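Local coordinates for protein transcriptional regulator ComR (Streptococcus vestibularis F0396, PDB 6HU8) that regulates competence in streptococci as an RNPP-family transcription factor, probably binding DNA through a helix-turn-helix domain and sensing signalling peptides through its TPR domain, at residues A[80-83]-A[84-88]; A[158-161]-A[162-166]. All coordinates share one frame; numbering follows the deposited sequence.

Interaction 1: residues A[80-83]-A[84-88]; sequences EMKN and RLIKF
E80 and R84, one helical turn apart, lie side by side and point the same way. Their ends meet in a salt bridge, E80 OE1 to R84 NH1 at 3.3 Å, with the carboxylate and guanidinium planes turned 73° apart, so the two groups do not pair flat. With CG anti to its carbonyl carbon (chi1 -76°) the R84 chain runs back toward the start of the helix, and the bend at chi3 swings the guanidinium over E80 CB, bringing R84 NH2 to 3.5 Å from M81 CG. The pair sits on an exposed side, where solvent probably weakens the attraction.

On the inward side, K82 and I86 lie alongside each other, pointing the same way. The lysine chain is extended throughout, and K82 CE passes 3.9 Å from I86 CD1. This apolar shaft carries the ammonium group to N161, which it bonds, and to E119, its salt-bridge partner.

The backbone makes successive i to i+4 bonds, such as I86 N to K82 O at 2.9 Å. The last, K87 N to N83 O, is longer at 3.1 Å and less straight (148°). M81 and L85 pack against helix 94-111, and L85 also reaches helix 117-131. This is an amphipathic alpha-helix near its C-terminal end, helix 76-87 of the ComR tetratricopeptide region: an i to i+4 salt bridge outside, and inside apolar packing with one lysine whose charge is met.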
# COMPACT_ATOMS: atom_id res chain seq x y z
N GLU A 80 -0.75 17.38 1.60
CA GLU A 80 0.09 17.62 2.77
C GLU A 80 -0.34 16.73 3.93
O GLU A 80 0.50 16.16 4.62
CB GLU A 80 0.03 19.09 3.19
CG GLU A 80 0.63 20.05 2.18
CD GLU A 80 0.26 21.51 2.46
OE1 GLU A 80 -0.03 21.83 3.64
OE2 GLU A 80 0.24 22.32 1.51
N MET A 81 -1.65 16.62 4.13
CA MET A 81 -2.17 15.80 5.22
C MET A 81 -2.01 14.31 4.94
O MET A 81 -1.73 13.53 5.86
CB MET A 81 -3.64 16.13 5.48
CG MET A 81 -3.86 17.55 5.96
SD MET A 81 -5.60 17.93 6.18
CE MET A 81 -6.04 16.83 7.53
N LYS A 82 -2.17 13.91 3.68
CA LYS A 82 -1.89 12.54 3.29
C LYS A 82 -0.42 12.22 3.53
O LYS A 82 -0.08 11.16 4.07
CB LYS A 82 -2.25 12.28 1.82
CG LYS A 82 -2.01 10.84 1.34
CD LYS A 82 -2.29 10.70 -0.18
CE LYS A 82 -2.01 9.28 -0.71
NZ LYS A 82 -2.16 9.18 -2.21
N ASN A 83 0.45 13.14 3.13
CA ASN A 83 1.88 12.94 3.35
C ASN A 83 2.20 12.79 4.84
O ASN A 83 2.90 11.86 5.22
CB ASN A 83 2.68 14.11 2.74
CG ASN A 83 4.18 13.87 2.76
OD1 ASN A 83 4.68 12.95 2.11
ND2 ASN A 83 4.92 14.71 3.49
N ARG A 84 1.68 13.68 5.67
CA ARG A 84 1.90 13.59 7.12
C ARG A 84 1.38 12.27 7.68
O ARG A 84 2.07 11.61 8.48
CB ARG A 84 1.25 14.76 7.85
CG ARG A 84 2.02 16.07 7.73
CD ARG A 84 1.29 17.21 8.44
NE ARG A 84 1.35 18.44 7.66
CZ ARG A 84 0.28 19.12 7.25
NH1 ARG A 84 0.41 20.23 6.53
NH2 ARG A 84 -0.93 18.69 7.58
N LEU A 85 0.18 11.89 7.26
CA LEU A 85 -0.47 10.63 7.66
C LEU A 85 0.37 9.38 7.37
O LEU A 85 0.58 8.54 8.24
CB LEU A 85 -1.84 10.50 6.96
CG LEU A 85 -2.45 9.09 6.86
CD1 LEU A 85 -2.72 8.54 8.25
CD2 LEU A 85 -3.73 9.05 6.01
N ILE A 86 0.84 9.26 6.13
CA ILE A 86 1.58 8.08 5.69
C ILE A 86 2.95 7.98 6.36
O ILE A 86 3.45 6.88 6.59
CB ILE A 86 1.74 8.09 4.15
CG1 ILE A 86 0.37 8.05 3.48
CG2 ILE A 86 2.62 6.92 3.68
CD1 ILE A 86 0.41 7.76 2.01
N LYS A 87 3.53 9.14 6.67
CA LYS A 87 4.85 9.24 7.31
C LYS A 87 4.81 8.90 8.80
O LYS A 87 5.85 8.62 9.41
CB LYS A 87 5.41 10.66 7.13
CG LYS A 87 6.26 10.84 5.89
CD LYS A 87 6.36 12.30 5.47
CE LYS A 87 6.99 13.17 6.53
NZ LYS A 87 7.19 14.54 5.98
N PHE A 88 3.61 8.92 9.38
CA PHE A 88 3.39 8.70 10.80
C PHE A 88 3.55 7.22 11.19
O PHE A 88 2.72 6.38 10.81
CB PHE A 88 1.98 9.21 11.15
CG PHE A 88 1.72 9.39 12.62
CD1 PHE A 88 1.46 8.31 13.44
CD2 PHE A 88 1.70 10.66 13.17
CE1 PHE A 88 1.22 8.48 14.79
CE2 PHE A 88 1.45 10.84 14.52
CZ PHE A 88 1.21 9.75 15.33

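Interaction 2: residues A[158-161]-A[162-166]; sequences FSTN and DLLVI
D162 OD2 takes the backbone N-H of S159 in an almost straight bond, S159 N to D162 OD2 2.9 Å with an angle of 174° at the hydrogen. The donor arrives from above the carboxylate plane. In return S159 OG accepts from the backbone of D162, the distance from D162 N to S159 OG being 3.1 Å. The serine hydroxyl can do this because it stands between its own backbone N and carbonyl carbon (chi1 62°), which directs it at the N-H of D162. The other carboxylate oxygen, D162 OD1, forms a salt bridge with K155, so the buried acid is held from two quarters.

Just ahead of the cap, F158 lays its ring alongside the start of the helix, reaching from D162 to I166. I166 CD1 sits over the centre of one face, 3.5 Å from the F158 ring centroid and 14° off the normal, a CH-pi contact. L163 CD2 adds to the packing from an oblique direction, 3.8 Å from F158 CB. V152, R190 and V191 also touch this phenylalanine, placing it among helices 139-152 and 181-192.

Once past the cap the regular helix bonds begin, with L163 N to S159 O at 2.9 Å. N161 points its amide elsewhere, to K82 and E119. Reciprocal bonds between S159 at the N-cap and D162 three residues on make a capping box, which starts helix 160-173 in the middle of the tetratricopeptide fold.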
# COMPACT_ATOMS: atom_id res chain seq x y z
N PHE A 158 5.86 1.32 -9.26
CA PHE A 158 4.77 1.48 -8.29
C PHE A 158 4.76 2.88 -7.69
O PHE A 158 5.80 3.38 -7.31
CB PHE A 158 4.90 0.46 -7.14
CG PHE A 158 4.77 -0.98 -7.55
CD1 PHE A 158 3.85 -1.36 -8.52
CD2 PHE A 158 5.56 -1.96 -6.96
CE1 PHE A 158 3.73 -2.69 -8.89
CE2 PHE A 158 5.43 -3.29 -7.32
CZ PHE A 158 4.51 -3.66 -8.30
N SER A 159 3.57 3.47 -7.57
CA SER A 159 3.38 4.71 -6.83
C SER A 159 3.12 4.41 -5.36
O SER A 159 2.99 3.25 -4.97
CB SER A 159 2.19 5.49 -7.40
OG SER A 159 0.99 4.72 -7.26
N THR A 160 2.99 5.46 -4.56
CA THR A 160 2.66 5.27 -3.16
C THR A 160 1.30 4.59 -3.04
O THR A 160 1.18 3.62 -2.29
CB THR A 160 2.66 6.59 -2.38
OG1 THR A 160 3.93 7.22 -2.52
CG2 THR A 160 2.41 6.34 -0.90
N ASN A 161 0.30 5.06 -3.78
CA ASN A 161 -1.00 4.39 -3.76
C ASN A 161 -0.88 2.92 -4.17
O ASN A 161 -1.51 2.04 -3.57
CB ASN A 161 -2.05 5.07 -4.67
CG ASN A 161 -2.51 6.41 -4.12
OD1 ASN A 161 -2.30 6.72 -2.95
ND2 ASN A 161 -3.14 7.20 -4.98
N ASP A 162 -0.08 2.64 -5.20
CA ASP A 162 0.15 1.25 -5.63
C ASP A 162 0.72 0.41 -4.49
O ASP A 162 0.28 -0.73 -4.25
CB ASP A 162 1.13 1.18 -6.81
CG ASP A 162 0.56 1.78 -8.08
OD1 ASP A 162 -0.68 1.88 -8.21
OD2 ASP A 162 1.38 2.14 -8.96
N LEU A 163 1.71 0.97 -3.79
CA LEU A 163 2.35 0.29 -2.66
C LEU A 163 1.35 -0.00 -1.57
O LEU A 163 1.46 -1.03 -0.90
CB LEU A 163 3.50 1.13 -2.10
CG LEU A 163 4.74 1.23 -3.01
CD1 LEU A 163 5.81 2.01 -2.29
CD2 LEU A 163 5.26 -0.13 -3.41
N LEU A 164 0.37 0.87 -1.39
CA LEU A 164 -0.63 0.64 -0.35
C LEU A 164 -1.65 -0.43 -0.78
O LEU A 164 -2.10 -1.21 0.04
CB LEU A 164 -1.31 1.96 0.02
CG LEU A 164 -0.35 2.92 0.74
CD1 LEU A 164 -0.99 4.28 0.98
CD2 LEU A 164 0.13 2.34 2.05
N VAL A 165 -2.01 -0.45 -2.06
CA VAL A 165 -2.84 -1.55 -2.56
C VAL A 165 -2.10 -2.87 -2.32
O VAL A 165 -2.68 -3.87 -1.89
CB VAL A 165 -3.16 -1.39 -4.07
CG1 VAL A 165 -3.82 -2.64 -4.61
CG2 VAL A 165 -4.03 -0.14 -4.32
N ILE A 166 -0.81 -2.85 -2.60
CA ILE A 166 0.02 -4.04 -2.42
C ILE A 166 0.09 -4.42 -0.94
O ILE A 166 0.16 -5.59 -0.59
CB ILE A 166 1.44 -3.82 -3.00
CG1 ILE A 166 1.38 -3.75 -4.53
CG2 ILE A 166 2.40 -4.95 -2.56
CD1 ILE A 166 2.70 -3.44 -5.20

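Interaction 1 closes well before interaction 2 opens along the chain, yet the two meet in space, their centres about 15 Å apart. A polar tie between them is a probable hydrogen bond from K82 NZ to N161 OD1 at 2.6 Å. E119, on helix 117-131, serves both sides: one carboxylate oxygen pairs with K82 and the other accepts from the N161 amide, so three helices share one polar cluster. Beside it, I86 CD1 rests 3.8 Å from T160 CG2 and 3.9 Å from L164 CD1. The first turns of helix 160-173 therefore pack against the C-terminal half of helix 76-87, within the tetratricopeptide region of this peptide-free form.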